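Local coordinates for haloacid dehalogenase domain protein hydrolase (Planctomyces limnophilus, PDB 4OVY) that probably acts as a metal-dependent hydrolase, perhaps a phosphatase, of the haloacid dehalogenase family, and holds a calcium ion in its presumed active site, at residues Val39-Asp44 and Glu145-Leu150; Met230-Ser235 and Leu255-Thr260; Asn234-Tyr239 and Asp278-Asp283; Met241-Thr246 and Thr285-Ile290. All coordinates share one frame; numbering follows the deposited sequence.

Contact 1: Val39-Asp44 and Glu145-Leu150. With CA (calcium ion), chain J; EDO (1,2-ethanediol), chain H.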
# COMPACT_ATOMS: atom_id res chain seq x y z
N VAL A 39 1.38 -0.60 -13.60
CA VAL A 39 0.40 -1.43 -14.29
C VAL A 39 -0.32 -2.32 -13.28
O VAL A 39 0.31 -2.91 -12.40
CB VAL A 39 1.02 -2.27 -15.43
CG1 VAL A 39 2.15 -3.16 -14.93
CG2 VAL A 39 -0.04 -3.11 -16.12
N THR A 40 -1.65 -2.39 -13.40
CA THR A 40 -2.48 -3.15 -12.48
C THR A 40 -3.21 -4.30 -13.18
O THR A 40 -3.76 -4.13 -14.27
CB THR A 40 -3.52 -2.26 -11.76
OG1 THR A 40 -4.29 -1.53 -12.73
CG2 THR A 40 -2.83 -1.29 -10.83
N PHE A 41 -3.20 -5.46 -12.53
CA PHE A 41 -3.85 -6.66 -13.02
C PHE A 41 -4.85 -7.16 -11.99
O PHE A 41 -4.54 -7.25 -10.80
CB PHE A 41 -2.83 -7.79 -13.20
CG PHE A 41 -1.81 -7.53 -14.28
CD1 PHE A 41 -0.68 -6.78 -14.02
CD2 PHE A 41 -1.99 -8.06 -15.55
CE1 PHE A 41 0.26 -6.54 -15.01
CE2 PHE A 41 -1.05 -7.82 -16.55
CZ PHE A 41 0.07 -7.07 -16.28
N ASP A 42 -6.05 -7.53 -12.44
CA ASP A 42 -6.87 -8.42 -11.64
C ASP A 42 -6.16 -9.78 -11.57
O ASP A 42 -5.27 -10.07 -12.38
CB ASP A 42 -8.26 -8.57 -12.26
CG ASP A 42 -9.29 -9.13 -11.30
OD1 ASP A 42 -9.02 -9.32 -10.10
OD2 ASP A 42 -10.40 -9.39 -11.77
N ASN A 43 -6.55 -10.61 -10.60
CA ASN A 43 -6.00 -11.96 -10.48
C ASN A 43 -6.94 -13.02 -11.05
O ASN A 43 -6.69 -13.56 -12.13
CB ASN A 43 -5.66 -12.27 -9.01
CG ASN A 43 -4.92 -13.60 -8.84
OD1 ASN A 43 -4.13 -14.00 -9.70
ND2 ASN A 43 -5.19 -14.28 -7.73
N ASP A 44 -8.03 -13.30 -10.34
CA ASP A 44 -9.00 -14.32 -10.78
C ASP A 44 -9.48 -14.03 -12.20
O ASP A 44 -10.00 -12.96 -12.46
CB ASP A 44 -10.23 -14.33 -9.85
CG ASP A 44 -9.90 -14.71 -8.42
OD1 ASP A 44 -8.93 -15.47 -8.17
OD2 ASP A 44 -10.63 -14.26 -7.52
N GLU A 145 4.52 -14.22 -19.19
CA GLU A 145 5.38 -13.55 -20.17
C GLU A 145 5.15 -12.04 -20.18
O GLU A 145 6.10 -11.26 -20.22
CB GLU A 145 5.15 -14.13 -21.56
CG GLU A 145 5.65 -15.55 -21.69
CD GLU A 145 5.21 -16.24 -22.96
OE1 GLU A 145 4.69 -15.55 -23.87
OE2 GLU A 145 5.39 -17.48 -23.04
N LEU A 146 3.88 -11.63 -20.13
CA LEU A 146 3.54 -10.21 -20.12
C LEU A 146 4.09 -9.51 -18.88
O LEU A 146 4.68 -8.44 -18.98
CB LEU A 146 2.03 -10.01 -20.23
CG LEU A 146 1.52 -8.57 -20.16
CD1 LEU A 146 2.17 -7.69 -21.24
CD2 LEU A 146 0.02 -8.56 -20.31
N LEU A 147 3.91 -10.13 -17.72
CA LEU A 147 4.48 -9.59 -16.47
C LEU A 147 6.00 -9.38 -16.56
O LEU A 147 6.51 -8.31 -16.21
CB LEU A 147 4.15 -10.50 -15.29
CG LEU A 147 2.70 -10.50 -14.82
CD1 LEU A 147 2.46 -11.69 -13.91
CD2 LEU A 147 2.34 -9.20 -14.12
N ALA A 148 6.72 -10.39 -17.05
CA ALA A 148 8.18 -10.30 -17.21
C ALA A 148 8.58 -9.20 -18.19
O ALA A 148 9.52 -8.44 -17.94
CB ALA A 148 8.75 -11.64 -17.66
N PHE A 149 7.87 -9.13 -19.31
CA PHE A 149 8.12 -8.15 -20.36
C PHE A 149 7.98 -6.73 -19.80
O PHE A 149 8.83 -5.87 -20.04
CB PHE A 149 7.14 -8.37 -21.51
CG PHE A 149 7.23 -7.35 -22.61
CD1 PHE A 149 8.35 -7.29 -23.44
CD2 PHE A 149 6.19 -6.46 -22.84
CE1 PHE A 149 8.43 -6.36 -24.47
CE2 PHE A 149 6.27 -5.52 -23.87
CZ PHE A 149 7.39 -5.47 -24.68
N LEU A 150 6.91 -6.49 -19.07
CA LEU A 150 6.67 -5.18 -18.46
C LEU A 150 7.75 -4.84 -17.43
O LEU A 150 8.26 -3.72 -17.41
CB LEU A 150 5.28 -5.13 -17.83
CG LEU A 150 4.14 -5.21 -18.86
CD1 LEU A 150 2.81 -5.50 -18.18
CD2 LEU A 150 4.05 -3.93 -19.68
CA CA J . -11.70 -11.18 -12.42
C1 EDO H . -12.94 -12.54 -6.39
O1 EDO H . -12.19 -12.22 -7.58
C2 EDO H . -14.25 -11.77 -6.37
O2 EDO H . -14.04 -10.42 -6.81
O HOH W 1 -12.89 -8.73 -11.69
O HOH W 2 -13.36 -12.29 -11.78
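The Phe-41 ring has CD2 of Leu-147 over one face, while CD1 of Leu-150 and CD2 of Leu-146 lie at its edge, near the ring plane. The face contact is a CH-pi interaction: Leu-147 CD2 stands 3.9 Å from the centroid of the Phe-41 ring and 28° off its normal, displaced toward CE1. At the edge, Leu-150 meets the ring tip to tip, its CD1 3.7 Å from Phe-41 CZ, and Leu-146 CD2 comes to 4.0 Å from Phe-41 CE2. Leu-150 CD1 also serves Val-39, lying 4.1 Å from Val-39 CG1, where the two side chains cross at about a right angle. An alanine in place of Phe-41 would probably open a gap among the three leucines and leave Leu-147 CD2 without its aromatic face. Every side-chain contact between the segments is apolar. Just past it the chain turns to the calcium ion, which takes Asp-42 OD2 at 2.3 Å and the backbone O of Asp-44 at 2.5 Å; the two aspartates fit the DxD signature of the haloacid dehalogenase family. Strand 38-41 lies between strands 156-161 and 230-233, parallel to both, and helix 141-152 runs nearly antiparallel to it, the short axes 11.3 Å apart at 165°. Helix 11-24 packs on Leu-146 and Leu-150 in turn.

Contact 2: Met230-Ser235 and Leu255-Thr260. With CA (calcium ion), chain J.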
# COMPACT_ATOMS: atom_id res chain seq x y z
N MSE A 230 -1.48 1.48 -17.29
CA MSE A 230 -2.03 0.30 -17.95
C MSE A 230 -2.76 -0.55 -16.95
O MSE A 230 -2.42 -0.55 -15.77
CB MSE A 230 -0.86 -0.46 -18.58
CG MSE A 230 -1.27 -1.67 -19.39
SE MSE A 230 0.39 -2.40 -20.19
CE MSE A 230 -0.30 -4.18 -20.69
N ALA A 231 -3.79 -1.26 -17.42
CA ALA A 231 -4.53 -2.18 -16.57
C ALA A 231 -5.08 -3.32 -17.40
O ALA A 231 -5.45 -3.14 -18.56
CB ALA A 231 -5.66 -1.46 -15.85
N VAL A 232 -5.12 -4.50 -16.79
CA VAL A 232 -5.69 -5.68 -17.41
C VAL A 232 -6.68 -6.34 -16.45
O VAL A 232 -6.37 -6.58 -15.28
CB VAL A 232 -4.61 -6.71 -17.81
CG1 VAL A 232 -5.23 -7.83 -18.63
CG2 VAL A 232 -3.47 -6.03 -18.57
N GLY A 233 -7.87 -6.61 -16.96
CA GLY A 233 -8.92 -7.28 -16.20
C GLY A 233 -9.61 -8.30 -17.08
O GLY A 233 -9.13 -8.60 -18.18
N ASN A 234 -10.73 -8.84 -16.59
CA ASN A 234 -11.51 -9.80 -17.38
C ASN A 234 -13.02 -9.76 -17.14
O ASN A 234 -13.76 -10.42 -17.86
CB ASN A 234 -11.04 -11.22 -17.11
CG ASN A 234 -11.44 -11.71 -15.73
OD1 ASN A 234 -10.99 -11.18 -14.73
ND2 ASN A 234 -12.31 -12.71 -15.68
N SER A 235 -13.48 -9.02 -16.14
CA SER A 235 -14.89 -9.07 -15.78
C SER A 235 -15.46 -7.68 -15.56
O SER A 235 -14.74 -6.68 -15.54
CB SER A 235 -15.07 -9.92 -14.52
OG SER A 235 -14.69 -9.19 -13.36
N LEU A 255 -6.81 -3.63 -21.20
CA LEU A 255 -7.11 -4.88 -21.88
C LEU A 255 -8.04 -5.75 -21.07
O LEU A 255 -8.07 -5.69 -19.84
CB LEU A 255 -5.82 -5.65 -22.21
CG LEU A 255 -4.88 -4.89 -23.16
CD1 LEU A 255 -3.64 -4.44 -22.41
CD2 LEU A 255 -4.48 -5.75 -24.35
N ILE A 256 -8.79 -6.58 -21.79
CA ILE A 256 -9.73 -7.52 -21.20
C ILE A 256 -9.41 -8.93 -21.68
O ILE A 256 -9.32 -9.19 -22.88
CB ILE A 256 -11.18 -7.17 -21.60
CG1 ILE A 256 -11.59 -5.83 -20.98
CG2 ILE A 256 -12.13 -8.29 -21.18
CD1 ILE A 256 -12.88 -5.27 -21.54
N VAL A 257 -9.26 -9.85 -20.73
CA VAL A 257 -9.08 -11.26 -21.05
C VAL A 257 -10.46 -11.89 -21.25
O VAL A 257 -11.25 -12.01 -20.29
CB VAL A 257 -8.32 -12.02 -19.94
CG1 VAL A 257 -8.14 -13.49 -20.30
CG2 VAL A 257 -6.98 -11.36 -19.66
N HIS A 258 -10.75 -12.28 -22.49
CA HIS A 258 -12.02 -12.89 -22.87
C HIS A 258 -11.87 -14.40 -22.95
O HIS A 258 -11.09 -14.94 -23.75
CB HIS A 258 -12.49 -12.31 -24.22
CG HIS A 258 -13.91 -12.64 -24.57
ND1 HIS A 258 -14.43 -12.44 -25.83
CD2 HIS A 258 -14.92 -13.15 -23.83
CE1 HIS A 258 -15.70 -12.82 -25.85
NE2 HIS A 258 -16.02 -13.25 -24.65
N HIS A 259 -12.63 -15.09 -22.12
CA HIS A 259 -12.57 -16.55 -22.03
C HIS A 259 -13.43 -17.21 -23.09
O HIS A 259 -14.63 -17.45 -22.88
CB HIS A 259 -12.97 -16.99 -20.63
CG HIS A 259 -12.02 -16.53 -19.58
ND1 HIS A 259 -11.09 -17.37 -18.99
CD2 HIS A 259 -11.80 -15.31 -19.04
CE1 HIS A 259 -10.37 -16.69 -18.12
NE2 HIS A 259 -10.78 -15.43 -18.14
N THR A 260 -12.80 -17.50 -24.22
CA THR A 260 -13.47 -18.01 -25.41
C THR A 260 -13.09 -19.46 -25.73
O THR A 260 -13.60 -20.03 -26.70
CB THR A 260 -13.08 -17.16 -26.62
OG1 THR A 260 -11.65 -17.06 -26.69
CG2 THR A 260 -13.70 -15.76 -26.52
CA CA J . -11.70 -11.18 -12.42
O HOH W 1 -12.89 -8.73 -11.69
O HOH W 2 -13.36 -12.29 -11.78
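Leu-255 lies beside Val-232 in a parallel pairing and has more surface buried here than any other residue of the two segments. Its backbone bonds to both residues flanking Val-232: Leu-255 N donates to Ala-231 O at 3.0 Å, and Leu-255 O accepts from Gly-233 N at 3.0 Å. Its CD1 rests 3.8 Å from CE of the selenomethionine Met-230 and also touches Val-232 CG2, on the face of the sheet that Val-232 and Leu-255 share. One step on, Val-257 N donates to Gly-233 O at 2.8 Å.

Asn-234, next in buried surface, ends the pairing. Asn-234 CB lies 3.3 Å from Val-257 O; CG is set between the backbone N and the carbonyl carbon (chi1 72°). Its OD1 binds the calcium ion at 2.4 Å and also accepts from Thr-46 OG1, whereas ND2 comes only to 4.0 Å from His-259 NE2, a nitrogen that bonds to Gly-45 O.

Val-257 O is buried without a polar partner in the model. The chemistry therefore divides: backbone bonds and aliphatic packing fix the strands, and the amide just past the strand end presents its oxygen to the metal.

Contact 3: Asn234-Tyr239 and Asp278-Asp283. With CA (calcium ion), chain J.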
# COMPACT_ATOMS: atom_id res chain seq x y z
N ASN A 234 -10.73 -8.84 -16.59
CA ASN A 234 -11.51 -9.80 -17.38
C ASN A 234 -13.02 -9.76 -17.14
O ASN A 234 -13.76 -10.42 -17.86
CB ASN A 234 -11.04 -11.22 -17.11
CG ASN A 234 -11.44 -11.71 -15.73
OD1 ASN A 234 -10.99 -11.18 -14.73
ND2 ASN A 234 -12.31 -12.71 -15.68
N SER A 235 -13.48 -9.02 -16.14
CA SER A 235 -14.89 -9.07 -15.78
C SER A 235 -15.46 -7.68 -15.56
O SER A 235 -14.74 -6.68 -15.54
CB SER A 235 -15.07 -9.92 -14.52
OG SER A 235 -14.69 -9.19 -13.36
N ASP A 236 -16.77 -7.61 -15.38
CA ASP A 236 -17.43 -6.34 -15.13
C ASP A 236 -16.99 -5.68 -13.82
O ASP A 236 -17.07 -4.47 -13.69
CB ASP A 236 -18.95 -6.50 -15.19
CG ASP A 236 -19.46 -6.68 -16.61
OD1 ASP A 236 -18.65 -6.68 -17.58
OD2 ASP A 236 -20.69 -6.82 -16.76
N GLY A 237 -16.52 -6.49 -12.87
CA GLY A 237 -15.90 -5.96 -11.65
C GLY A 237 -14.63 -5.14 -11.88
O GLY A 237 -14.20 -4.42 -10.98
N ASP A 238 -14.05 -5.24 -13.08
CA ASP A 238 -12.87 -4.46 -13.47
C ASP A 238 -13.19 -3.17 -14.24
O ASP A 238 -12.27 -2.44 -14.61
CB ASP A 238 -11.96 -5.34 -14.35
CG ASP A 238 -11.39 -6.51 -13.59
OD1 ASP A 238 -10.84 -6.28 -12.50
OD2 ASP A 238 -11.50 -7.66 -14.08
N TYR A 239 -14.47 -2.89 -14.45
CA TYR A 239 -14.89 -1.76 -15.30
C TYR A 239 -14.31 -0.44 -14.81
O TYR A 239 -13.72 0.30 -15.59
CB TYR A 239 -16.43 -1.66 -15.36
CG TYR A 239 -16.97 -0.75 -16.45
CD1 TYR A 239 -16.86 0.63 -16.36
CD2 TYR A 239 -17.62 -1.28 -17.57
CE1 TYR A 239 -17.36 1.47 -17.34
CE2 TYR A 239 -18.13 -0.45 -18.56
CZ TYR A 239 -17.99 0.92 -18.44
OH TYR A 239 -18.48 1.77 -19.41
N ASP A 278 -19.78 -8.65 -19.35
CA ASP A 278 -20.97 -8.27 -20.10
C ASP A 278 -20.90 -6.79 -20.43
O ASP A 278 -20.66 -6.42 -21.58
CB ASP A 278 -22.22 -8.62 -19.29
CG ASP A 278 -23.51 -8.21 -19.97
OD1 ASP A 278 -23.55 -7.99 -21.20
OD2 ASP A 278 -24.52 -8.14 -19.25
N ARG A 279 -21.09 -5.93 -19.43
CA ARG A 279 -21.07 -4.49 -19.65
C ARG A 279 -19.72 -4.00 -20.18
O ARG A 279 -19.66 -3.15 -21.08
CB ARG A 279 -21.42 -3.75 -18.35
CG ARG A 279 -22.72 -4.21 -17.67
CD ARG A 279 -23.90 -4.18 -18.62
NE ARG A 279 -25.10 -4.74 -18.01
CZ ARG A 279 -26.26 -4.87 -18.64
NH1 ARG A 279 -26.39 -4.47 -19.90
NH2 ARG A 279 -27.30 -5.41 -18.01
N ALA A 280 -18.64 -4.54 -19.63
CA ALA A 280 -17.30 -4.14 -20.06
C ALA A 280 -17.01 -4.58 -21.49
O ALA A 280 -16.32 -3.87 -22.23
CB ALA A 280 -16.24 -4.71 -19.11
N LEU A 281 -17.52 -5.74 -21.88
CA LEU A 281 -17.34 -6.27 -23.23
C LEU A 281 -18.10 -5.43 -24.26
O LEU A 281 -17.57 -5.05 -25.30
CB LEU A 281 -17.78 -7.73 -23.28
CG LEU A 281 -17.55 -8.54 -24.56
CD1 LEU A 281 -16.09 -8.48 -24.98
CD2 LEU A 281 -18.00 -9.97 -24.35
N THR A 282 -19.35 -5.13 -23.95
CA THR A 282 -20.16 -4.27 -24.81
C THR A 282 -19.53 -2.89 -25.02
O THR A 282 -19.58 -2.36 -26.12
CB THR A 282 -21.58 -4.14 -24.23
OG1 THR A 282 -22.19 -5.44 -24.24
CG2 THR A 282 -22.45 -3.17 -25.04
N ASP A 283 -18.91 -2.33 -23.98
CA ASP A 283 -18.33 -0.99 -24.05
C ASP A 283 -16.87 -0.96 -24.53
O ASP A 283 -16.31 0.12 -24.73
CB ASP A 283 -18.43 -0.28 -22.70
CG ASP A 283 -19.80 0.32 -22.45
OD1 ASP A 283 -20.69 0.21 -23.32
OD2 ASP A 283 -19.97 0.92 -21.37
CA CA J . -11.70 -11.18 -12.42
O HOH W 1 -12.89 -8.73 -11.69
O HOH W 2 -13.36 -12.29 -11.78
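Asp-236 CG lies anti to its carbonyl carbon (chi1 -74°), which sets CG on the side of the start of helix 279-287, and Tyr-239 CG lies anti to its backbone N (chi1 -166°), and from there the ring reaches Ala-280. Three successive backbone N-H groups grip the Asp-236 carboxylate. Its OD1 accepts from Asp-278 N at 2.9 Å and from Ala-280 N at 3.0 Å, the two donors reaching Asp-236 OD1 from opposite faces of its plane. Its OD2 accepts from Arg-279 N at 2.8 Å, met on the syn side, somewhat out of the carboxylate plane. Bonds to both oxygens hold the group against rotation, and the N-terminal end of a helix would be expected to stabilise its negative charge.

The Tyr-239 ring passes Ala-280, with CD2 3.8 Å from Ala-280 CA, and its hydroxyl continues to the next turn, where Tyr-239 OH donates to Asp-283 OD2 at 2.6 Å. That bond uses the anti lone pair of the carboxylate, whose plane stands 64° from the ring.

Within the loop, Asp-238 OD2 receives Asn-234 N at 2.9 Å and Ser-235 N at 3.2 Å, tying the metal-binding residue Asn-234 to the turn that follows. The arrangement joins the loop between strand 230-233 and helix 239-246 to the first turns of helix 279-287. Around it, Arg-270 pairs with Asp-278, and the Tyr-239 ring meets Trp-289 edge-to-face.

Contact 4: Met241-Thr246 and Thr285-Ile290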
# COMPACT_ATOMS: atom_id res chain seq x y z
N MSE A 241 -11.78 0.14 -12.72
CA MSE A 241 -10.31 0.15 -12.81
C MSE A 241 -9.86 0.51 -14.21
O MSE A 241 -9.00 1.37 -14.39
CB MSE A 241 -9.71 -1.19 -12.37
CG MSE A 241 -8.20 -1.21 -12.62
SE MSE A 241 -7.40 -2.91 -12.05
CE MSE A 241 -8.14 -4.10 -13.44
N LEU A 242 -10.42 -0.14 -15.23
CA LEU A 242 -10.03 0.14 -16.62
C LEU A 242 -10.39 1.58 -17.02
O LEU A 242 -9.58 2.28 -17.64
CB LEU A 242 -10.70 -0.86 -17.57
CG LEU A 242 -10.29 -2.33 -17.40
CD1 LEU A 242 -11.25 -3.26 -18.13
CD2 LEU A 242 -8.87 -2.56 -17.89
N GLU A 243 -11.58 2.02 -16.64
CA GLU A 243 -12.04 3.38 -16.95
C GLU A 243 -11.14 4.45 -16.33
O GLU A 243 -10.78 5.44 -16.97
CB GLU A 243 -13.48 3.54 -16.46
CG GLU A 243 -14.14 4.86 -16.80
CD GLU A 243 -15.61 4.85 -16.41
OE1 GLU A 243 -15.90 4.74 -15.20
OE2 GLU A 243 -16.47 4.92 -17.31
N TYR A 244 -10.76 4.22 -15.07
CA TYR A 244 -9.88 5.12 -14.34
C TYR A 244 -8.56 5.30 -15.07
O TYR A 244 -8.01 6.40 -15.13
CB TYR A 244 -9.67 4.55 -12.92
CG TYR A 244 -8.73 5.33 -12.03
CD1 TYR A 244 -8.91 6.69 -11.81
CD2 TYR A 244 -7.69 4.69 -11.36
CE1 TYR A 244 -8.05 7.40 -10.98
CE2 TYR A 244 -6.83 5.39 -10.53
CZ TYR A 244 -7.02 6.74 -10.33
OH TYR A 244 -6.16 7.42 -9.50
N VAL A 245 -8.06 4.21 -15.65
CA VAL A 245 -6.79 4.20 -16.38
C VAL A 245 -6.89 4.79 -17.80
O VAL A 245 -5.98 5.50 -18.24
CB VAL A 245 -6.22 2.77 -16.43
CG1 VAL A 245 -5.07 2.65 -17.42
CG2 VAL A 245 -5.78 2.34 -15.04
N THR A 246 -7.99 4.51 -18.51
CA THR A 246 -8.07 4.82 -19.94
C THR A 246 -8.87 6.07 -20.32
O THR A 246 -8.63 6.64 -21.38
CB THR A 246 -8.68 3.66 -20.75
OG1 THR A 246 -10.06 3.49 -20.37
CG2 THR A 246 -7.91 2.36 -20.53
N THR A 285 -15.14 -1.45 -27.34
CA THR A 285 -14.82 -0.69 -28.54
C THR A 285 -14.90 0.81 -28.28
O THR A 285 -13.97 1.54 -28.60
CB THR A 285 -15.74 -1.07 -29.72
OG1 THR A 285 -15.51 -2.45 -30.05
CG2 THR A 285 -15.45 -0.22 -30.95
N SER A 286 -15.99 1.27 -27.67
CA SER A 286 -16.16 2.70 -27.40
C SER A 286 -15.10 3.23 -26.44
O SER A 286 -14.71 4.39 -26.54
CB SER A 286 -17.56 3.00 -26.86
OG SER A 286 -17.77 2.35 -25.61
N LYS A 287 -14.63 2.39 -25.51
CA LYS A 287 -13.60 2.78 -24.54
C LYS A 287 -12.17 2.65 -25.07
O LYS A 287 -11.24 3.20 -24.49
CB LYS A 287 -13.73 1.93 -23.27
CG LYS A 287 -15.03 2.13 -22.49
CD LYS A 287 -15.09 3.50 -21.84
CE LYS A 287 -16.09 3.54 -20.70
NZ LYS A 287 -16.08 4.85 -20.02
N GLY A 288 -11.99 1.93 -26.17
CA GLY A 288 -10.66 1.62 -26.69
C GLY A 288 -9.98 0.48 -25.94
O GLY A 288 -8.77 0.28 -26.03
N TRP A 289 -10.77 -0.28 -25.19
CA TRP A 289 -10.27 -1.45 -24.48
C TRP A 289 -10.01 -2.59 -25.45
O TRP A 289 -10.87 -2.95 -26.26
CB TRP A 289 -11.25 -1.89 -23.39
CG TRP A 289 -11.48 -0.88 -22.31
CD1 TRP A 289 -10.66 0.15 -21.96
CD2 TRP A 289 -12.60 -0.81 -21.40
NE1 TRP A 289 -11.20 0.86 -20.92
CE2 TRP A 289 -12.39 0.29 -20.55
CE3 TRP A 289 -13.77 -1.57 -21.25
CZ2 TRP A 289 -13.28 0.64 -19.54
CZ3 TRP A 289 -14.66 -1.21 -20.24
CH2 TRP A 289 -14.41 -0.12 -19.41
N ILE A 290 -8.82 -3.18 -25.37
CA ILE A 290 -8.42 -4.22 -26.31
C ILE A 290 -8.74 -5.57 -25.71
O ILE A 290 -8.30 -5.89 -24.60
CB ILE A 290 -6.92 -4.13 -26.64
CG1 ILE A 290 -6.54 -2.71 -27.11
CG2 ILE A 290 -6.55 -5.18 -27.69
CD1 ILE A 290 -7.25 -2.23 -28.35
O HOH W 3 -11.46 4.88 -22.32
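Trp-289 lies against helix 239-246, with Leu-242 on one face of its indole, on the opposite face Lys-287 CB, 3.4 Å above the plane and over the centre, and Thr-246 at the edge. The ring is thus clamped between two aliphatic groups. Leu-242 CB is 3.6 Å from Trp-289 CZ2, and Leu-242 CD1 sits over the six-membered ring, 4.3 Å from its centroid and 8° off the normal, a CH-pi contact. At the edge Trp-289 NE1 donates to Thr-246 OG1 at 2.9 Å with an N-H...O angle of 158°, the oxygen close to the ring plane. An alanine in place of Trp-289 would probably leave Thr-246 OG1 without its indole donor and open a gap beside Leu-242.

A salt bridge forms a second link, Lys-287 NZ donating to the anti lone pair of Glu-243 OE2 at 2.7 Å. The other oxygen, Glu-243 OE1, bonds to Tyr-192 of the second subunit, so this carboxylate joins the helix pairing to the dimer interface.

Further out, a water bridges Thr-246 OG1 and Lys-287 O, 2.8 Å from Lys-287 O. Gly-288, at positive phi (79°), ends helix 279-287 in a Schellman motif, and this turn delivers Trp-289 to the neighbouring helix. Two helices beside a largely parallel sheet, one leading into strand 253-260 and the other into strand 290-293, are an arrangement characteristic of the Rossmann-like haloacid dehalogenase core.

How the contacts relate
Contacts 1 and 2 meet inside one sheet, their centres 11 Å apart: Thr-40 O lies 2.9 Å from Val-232 N, and Asp-42 N lies 3.0 Å from Val-232 O, both probable hydrogen bonds. Their strand ends converge on the calcium ion, contact 1 bringing Asp-42 and Asp-44 and contact 2 bringing Asn-234, which contact 3 shares. Contact 3 adds Asp-238 to this presumed active site, with its OD2 3.1 Å from Asp-42 OD2. Contact 4 stands farther out, the side chain of Leu-242 about 10 Å from the calcium ion, and shares helix 279-287 with contact 3. It rejoins contact 2 where Ile-256 N approaches Ile-290 O at 2.9 Å.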